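Local structure of hydrolase family protein (Deinococcus radiodurans R1, 3CNH) at residues A47-L50 against E51-R54; R96-G99 against Q100-R103; Q169-Q172 against A173-V177. The protein probably acts as a phosphatase of the haloacid dehalogenase-like superfamily, although its substrate is not established. One frame throughout, in Å; residues are numbered along the deposited sequence.

Contact 1. Residues A47-L50 against E51-R54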
loop_
_atom_site.group_PDB
_atom_site.type_symbol
_atom_site.label_atom_id
_atom_site.label_comp_id
_atom_site.label_asym_id
_atom_site.label_seq_id
_atom_site.Cartn_x
_atom_site.Cartn_y
_atom_site.Cartn_z
ATOM N N ALA A 47 -3.497 -15.069 -1.316
ATOM C CA ALA A 47 -3.190 -13.671 -1.094
ATOM C C ALA A 47 -4.361 -12.688 -1.017
ATOM O O ALA A 47 -4.389 -11.834 -0.137
ATOM C CB ALA A 47 -2.134 -13.188 -2.090
ATOM N N PRO A 48 -5.333 -12.784 -1.936
ATOM C CA PRO A 48 -6.361 -11.754 -1.903
ATOM C C PRO A 48 -7.110 -11.661 -0.596
ATOM O O PRO A 48 -7.423 -10.550 -0.135
ATOM C CB PRO A 48 -7.294 -12.150 -3.079
ATOM C CG PRO A 48 -6.365 -12.845 -4.037
ATOM C CD PRO A 48 -5.443 -13.643 -3.134
ATOM N N GLU A 49 -7.372 -12.831 0.014
ATOM C CA GLU A 49 -8.132 -12.832 1.250
ATOM C C GLU A 49 -7.310 -12.283 2.404
ATOM O O GLU A 49 -7.834 -11.648 3.313
ATOM C CB GLU A 49 -8.711 -14.197 1.548
ATOM C CG GLU A 49 -9.861 -14.592 0.608
ATOM C CD GLU A 49 -11.122 -13.796 0.828
ATOM O OE1 GLU A 49 -11.144 -12.567 0.553
ATOM O OE2 GLU A 49 -12.085 -14.379 1.289
ATOM N N LEU A 50 -6.002 -12.467 2.326
ATOM C CA LEU A 50 -5.111 -11.891 3.343
ATOM C C LEU A 50 -5.131 -10.358 3.189
ATOM O O LEU A 50 -5.230 -9.593 4.129
ATOM C CB LEU A 50 -3.678 -12.413 3.152
ATOM C CG LEU A 50 -2.692 -11.854 4.199
ATOM C CD1 LEU A 50 -3.051 -12.238 5.600
ATOM C CD2 LEU A 50 -1.285 -12.279 3.828
ATOM N N GLU A 51 -4.979 -9.937 1.957
ATOM C CA GLU A 51 -4.986 -8.516 1.583
ATOM C C GLU A 51 -6.285 -7.806 2.028
ATOM O O GLU A 51 -6.291 -6.622 2.410
ATOM C CB GLU A 51 -4.767 -8.437 0.053
ATOM C CG GLU A 51 -4.651 -7.071 -0.581
ATOM C CD GLU A 51 -4.451 -7.179 -2.094
ATOM O OE1 GLU A 51 -4.430 -8.322 -2.651
ATOM O OE2 GLU A 51 -4.315 -6.115 -2.728
ATOM N N LEU A 52 -7.380 -8.539 1.980
ATOM C CA LEU A 52 -8.710 -8.016 2.333
ATOM C C LEU A 52 -9.069 -8.179 3.806
ATOM O O LEU A 52 -10.154 -7.830 4.249
ATOM C CB LEU A 52 -9.806 -8.678 1.462
ATOM C CG LEU A 52 -9.747 -8.250 -0.020
ATOM C CD1 LEU A 52 -10.550 -9.129 -0.950
ATOM C CD2 LEU A 52 -10.241 -6.780 -0.130
ATOM N N GLY A 53 -8.134 -8.754 4.554
ATOM C CA GLY A 53 -8.294 -8.947 5.988
ATOM C C GLY A 53 -9.304 -9.983 6.422
ATOM O O GLY A 53 -9.805 -9.952 7.544
ATOM N N ARG A 54 -9.580 -10.931 5.517
ATOM C CA ARG A 54 -10.563 -11.978 5.752
ATOM C C ARG A 54 -9.916 -13.335 6.085
ATOM O O ARG A 54 -10.599 -14.326 6.367
ATOM C CB ARG A 54 -11.560 -12.066 4.614
ATOM C CG ARG A 54 -12.425 -10.795 4.488
ATOM C CD ARG A 54 -13.199 -10.480 5.741
ATOM N NE ARG A 54 -14.041 -11.569 6.216
ATOM C CZ ARG A 54 -15.263 -11.842 5.760
ATOM N NH1 ARG A 54 -15.821 -11.096 4.821
ATOM N NH2 ARG A 54 -15.927 -12.870 6.265
#
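E51 N reaches back to A47 O at 2.9 Å, and L52 N to P48 O, also at 2.9 Å, where the last turn of helix 36-51 passes into the loop that leaves it. The first of these bonds is nearly straight, with an angle of 173° at the hydrogen, whereas the second is more bent, at 136°, consistent with the approach to the helix end. Two further backbone bonds close the end: R54 N donates to E49 O (2.9 Å) and G53 N to L50 O (3.1 Å). With G53 at positive phi, the chain bonded back into the last turn forms a Schellman motif, the C-cap that turns it out of helix 36-51 toward helix 57-64. Side chains add van der Waals contacts around this turn, mostly carbon against oxygen. L52 folds back over the P48 carbonyl, its CG 3.3 Å from P48 O, while its CD1 passes 3.8 Å from OE1 of E49. E49 bends at chi2 (-70°), which brings its carboxylate round to the CB of R54; E49 OE2 lies 4.1 Å from that CB. The charged ends do not meet: E49 OE2 and R54 NE are 6.0 Å apart, so any attraction between them acts only at a distance. On another side of the turn E51, in one of its two conformers, runs extended past P48 and touches N109 and M140; L52 also packs on M140. The carbonyl of E51 accepts a hydrogen bond from S134, tying the helix end to the segment 134-137.

Contact 2. Residues R96-G99 against Q100-R103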
loop_
_atom_site.group_PDB
_atom_site.type_symbol
_atom_site.label_atom_id
_atom_site.label_comp_id
_atom_site.label_asym_id
_atom_site.label_seq_id
_atom_site.Cartn_x
_atom_site.Cartn_y
_atom_site.Cartn_z
ATOM N N ARG A 96 6.333 13.988 3.889
ATOM C CA ARG A 96 6.512 14.536 5.251
ATOM C C ARG A 96 6.365 16.047 5.242
ATOM O O ARG A 96 5.806 16.661 6.157
ATOM C CB ARG A 96 7.873 14.096 5.876
ATOM C CG ARG A 96 7.905 12.617 6.289
ATOM C CD ARG A 96 9.294 12.040 6.787
ATOM N NE ARG A 96 9.135 10.628 7.199
ATOM C CZ ARG A 96 10.102 9.718 7.296
ATOM N NH1 ARG A 96 11.341 9.997 6.928
ATOM N NH2 ARG A 96 9.805 8.476 7.692
ATOM N N ASP A 97 6.886 16.665 4.194
ATOM C CA ASP A 97 6.830 18.113 4.059
ATOM C C ASP A 97 5.388 18.569 3.863
ATOM O O ASP A 97 4.870 19.429 4.556
ATOM C CB ASP A 97 7.671 18.527 2.843
ATOM C CG ASP A 97 7.686 20.002 2.604
ATOM O OD1 ASP A 97 7.534 20.777 3.565
ATOM O OD2 ASP A 97 7.878 20.387 1.434
ATOM N N LEU A 98 4.747 17.946 2.892
ATOM C CA LEU A 98 3.368 18.311 2.520
ATOM C C LEU A 98 2.388 18.071 3.671
ATOM O O LEU A 98 1.387 18.770 3.822
ATOM C CB LEU A 98 2.887 17.531 1.279
ATOM C CG LEU A 98 3.477 17.921 -0.069
ATOM C CD1 LEU A 98 3.025 16.905 -1.185
ATOM C CD2 LEU A 98 3.073 19.363 -0.400
ATOM N N GLY A 99 2.712 17.086 4.493
ATOM C CA GLY A 99 1.844 16.729 5.614
ATOM C C GLY A 99 1.724 17.853 6.633
ATOM O O GLY A 99 0.850 17.839 7.495
ATOM N N GLN A 100 2.623 18.828 6.545
ATOM C CA GLN A 100 2.581 19.970 7.451
ATOM C C GLN A 100 1.490 20.945 7.056
ATOM O O GLN A 100 1.093 21.824 7.836
ATOM C CB GLN A 100 3.905 20.729 7.416
ATOM C CG GLN A 100 5.087 19.963 7.879
ATOM C CD GLN A 100 6.336 20.784 7.674
ATOM O OE1 GLN A 100 6.860 20.885 6.558
ATOM N NE2 GLN A 100 6.816 21.384 8.741
ATOM N N ARG A 101 1.021 20.800 5.826
ATOM C CA ARG A 101 0.087 21.789 5.257
ATOM C C ARG A 101 -1.222 21.241 4.739
ATOM O O ARG A 101 -2.145 22.003 4.442
ATOM C CB ARG A 101 0.793 22.563 4.134
ATOM C CG ARG A 101 1.988 23.425 4.615
ATOM C CD ARG A 101 2.671 24.204 3.485
ATOM N NE ARG A 101 3.369 23.389 2.494
ATOM C CZ ARG A 101 4.488 22.703 2.721
ATOM N NH1 ARG A 101 5.059 22.727 3.911
ATOM N NH2 ARG A 101 5.054 21.998 1.753
ATOM N N TYR A 102 -1.271 19.921 4.613
ATOM C CA TYR A 102 -2.448 19.245 4.081
ATOM C C TYR A 102 -2.850 18.078 4.892
ATOM O O TYR A 102 -2.021 17.384 5.500
ATOM C CB TYR A 102 -2.187 18.753 2.622
ATOM C CG TYR A 102 -1.942 19.888 1.665
ATOM C CD1 TYR A 102 -0.680 20.422 1.515
ATOM C CD2 TYR A 102 -2.978 20.468 0.957
ATOM C CE1 TYR A 102 -0.452 21.493 0.698
ATOM C CE2 TYR A 102 -2.747 21.556 0.140
ATOM C CZ TYR A 102 -1.486 22.062 0.010
ATOM O OH TYR A 102 -1.206 23.169 -0.791
ATOM N N ARG A 103 -4.158 17.844 4.882
ATOM C CA ARG A 103 -4.707 16.603 5.431
ATOM C C ARG A 103 -4.449 15.517 4.407
ATOM O O ARG A 103 -4.784 15.636 3.232
ATOM C CB ARG A 103 -6.204 16.711 5.664
ATOM C CG ARG A 103 -6.595 17.651 6.795
ATOM C CD ARG A 103 -8.088 17.661 6.959
ATOM N NE ARG A 103 -8.473 18.540 8.056
ATOM C CZ ARG A 103 -9.735 18.695 8.434
ATOM N NH1 ARG A 103 -10.681 18.017 7.822
ATOM N NH2 ARG A 103 -10.029 19.503 9.431
#
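D97 and R101 form a salt bridge across the turn that ends helix 89-98. R101 NH1 meets D97 OD1 at 3.2 Å; the oxygen lies in the guanidinium plane but is itself approached from above the carboxylate plane. R101 NH2 adds weak bonds to D97 OD1 and D97 OD2, each 3.3 Å, with the two flat groups 60° apart. A bend at chi3 (-67°) turns the R101 guanidinium back toward the helix, one face over L98 CA. Each partner has a second ion pair, D97 OD2 with R191 and R101 NE with the C-terminal carboxylate of R200, so the bridge belongs to a wider charge network. Beneath it, Q100 N bonds to D97 O (3.1 Å) and R101 N to L98 O (2.9 Å). The same L98 oxygen takes a weak bond from Y102 N and lies at the edge of the Y102 ring. The apolar part is a single touch: L98 CD2 lies 4.3 Å from Y102 CE1, and both side chains touch V199. The Y102 hydroxyl is bonded to R200 N. The turn thus joins helix 89-98 to strand 103-108 of the parallel sheet, against the tail that follows helix 187-196.

Contact 3. Residues Q169-Q172 against A173-V177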
loop_
_atom_site.group_PDB
_atom_site.type_symbol
_atom_site.label_atom_id
_atom_site.label_comp_id
_atom_site.label_asym_id
_atom_site.label_seq_id
_atom_site.Cartn_x
_atom_site.Cartn_y
_atom_site.Cartn_z
ATOM N N GLN A 169 -3.353 2.036 -13.759
ATOM C CA GLN A 169 -4.720 1.508 -13.587
ATOM C C GLN A 169 -5.407 2.114 -12.366
ATOM O O GLN A 169 -6.624 2.412 -12.383
ATOM C CB GLN A 169 -4.703 -0.020 -13.501
ATOM C CG GLN A 169 -6.075 -0.695 -13.419
ATOM C CD GLN A 169 -5.936 -2.226 -13.427
ATOM O OE1 GLN A 169 -4.812 -2.735 -13.551
ATOM N NE2 GLN A 169 -7.048 -2.960 -13.274
ATOM N N ASN A 170 -4.628 2.327 -11.308
ATOM C CA ASN A 170 -5.159 2.912 -10.051
ATOM C C ASN A 170 -5.442 4.406 -10.219
ATOM O O ASN A 170 -6.434 4.935 -9.709
ATOM C CB ASN A 170 -4.269 2.637 -8.854
ATOM C CG ASN A 170 -4.434 1.232 -8.333
ATOM O OD1 ASN A 170 -5.528 0.699 -8.387
ATOM N ND2 ASN A 170 -3.398 0.672 -7.760
ATOM N N VAL A 171 -4.562 5.086 -10.946
ATOM C CA VAL A 171 -4.748 6.503 -11.235
ATOM C C VAL A 171 -6.024 6.720 -12.044
ATOM O O VAL A 171 -6.874 7.605 -11.761
ATOM C CB VAL A 171 -3.496 7.099 -11.965
ATOM C CG1 VAL A 171 -3.785 8.485 -12.536
ATOM C CG2 VAL A 171 -2.303 7.072 -10.995
ATOM N N GLN A 172 -6.180 5.865 -13.038
ATOM C CA GLN A 172 -7.345 5.946 -13.909
ATOM C C GLN A 172 -8.643 5.655 -13.157
ATOM O O GLN A 172 -9.662 6.289 -13.383
ATOM C CB GLN A 172 -7.180 5.079 -15.162
ATOM C CG GLN A 172 -6.069 5.551 -16.090
ATOM C CD GLN A 172 -5.795 4.604 -17.216
ATOM O OE1 GLN A 172 -5.904 3.396 -17.048
ATOM N NE2 GLN A 172 -5.417 5.139 -18.372
ATOM N N ALA A 173 -8.619 4.668 -12.266
ATOM C CA ALA A 173 -9.816 4.302 -11.484
ATOM C C ALA A 173 -10.239 5.438 -10.565
ATOM O O ALA A 173 -11.408 5.739 -10.421
ATOM C CB ALA A 173 -9.580 2.990 -10.670
ATOM N N ALA A 174 -9.250 6.081 -9.983
ATOM C CA ALA A 174 -9.495 7.235 -9.110
ATOM C C ALA A 174 -10.163 8.341 -9.923
ATOM O O ALA A 174 -11.160 8.957 -9.519
ATOM C CB ALA A 174 -8.180 7.735 -8.490
ATOM N N ARG A 175 -9.606 8.629 -11.085
ATOM C CA ARG A 175 -10.181 9.685 -11.929
ATOM C C ARG A 175 -11.613 9.347 -12.366
ATOM O O ARG A 175 -12.448 10.254 -12.548
ATOM C CB ARG A 175 -9.318 9.940 -13.149
ATOM C CG ARG A 175 -7.961 10.527 -12.777
ATOM C CD ARG A 175 -7.106 10.625 -14.007
ATOM N NE ARG A 175 -5.898 11.375 -13.703
ATOM C CZ ARG A 175 -4.787 11.285 -14.401
ATOM N NH1 ARG A 175 -4.704 10.446 -15.412
ATOM N NH2 ARG A 175 -3.736 11.989 -14.033
ATOM N N ALA A 176 -11.878 8.058 -12.497
ATOM C CA ALA A 176 -13.197 7.594 -12.983
ATOM C C ALA A 176 -14.288 7.865 -11.959
ATOM O O ALA A 176 -15.467 7.908 -12.316
ATOM C CB ALA A 176 -13.190 6.085 -13.365
ATOM N N VAL A 177 -13.896 8.030 -10.698
ATOM C CA VAL A 177 -14.876 8.363 -9.624
ATOM C C VAL A 177 -14.924 9.863 -9.360
ATOM O O VAL A 177 -15.670 10.356 -8.516
ATOM C CB VAL A 177 -14.688 7.580 -8.303
ATOM C CG1 VAL A 177 -14.648 6.031 -8.600
ATOM C CG2 VAL A 177 -13.476 8.057 -7.504
#
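V171 places its CG1 methyl over the centre of one face of the R175 guanidinium, 3.5 Å above the plane and 3.5 Å from R175 CZ. The two side chains run side by side in the same direction, one helical turn apart. CG1 stands anti to the backbone N (chi1 168°), which directs this methyl toward the following turn, while R175 stays extended from CG to NE and carries its flat end out over it. The aliphatic part of R175 is close as well, with its CG 3.3 Å from V171 O. At its polar end, R175 NH2 donates to the carbonyl of A181 on strand 180-183, a bond that anchors the guanidinium above the methyl. V171 itself also packs on A181 and Q183, so both residues face that strand. Beneath these side chains the backbone is ordinary alpha-helix, with i to i+4 bonds from A173 N through A176 N; R175 N, for example, lies 3.0 Å from V171 O. The last, A176 N to Q172 O, is the most bent, at 135°, close to where the helix gives way to V177. On the neighbouring face A173 and A174 lie against Y147 of helix 144-154, and A174 also touches A181. Toward the start of the helix, N170 ND2 makes a weak hydrogen bond to D165 OD1, next in sequence to the sodium ligand D166. Strand 161-165, helix 168-176 and strand 180-183 form a beta-alpha-beta unit of the Rossmann-like HAD core, its helix beginning two residues after D166.

Contacts 1, 2 and 3 follow one another along the chain without touching. Contact 1 ends helix 36-51; contact 2 turns from helix 89-98 to strand 103-108, and contact 3 lies on helix 168-176, both beside the parallel sheet. The sodium ion, bound by D10, G12 and D166, is the common reference. The N170 side chain of contact 3 is about 6 Å from it and about 6 Å from a bound phosphate, probably from the crystallisation liquor; E51 of contact 1, in the conformer given, is about 10 Å from the sodium. These distances place both near the probable active site. Nearest atoms of contacts 1 and 3 are about 8 Å apart. Contacts 1 and 2 lie on opposite sides of the chain's centre, their own centres 31 Å apart.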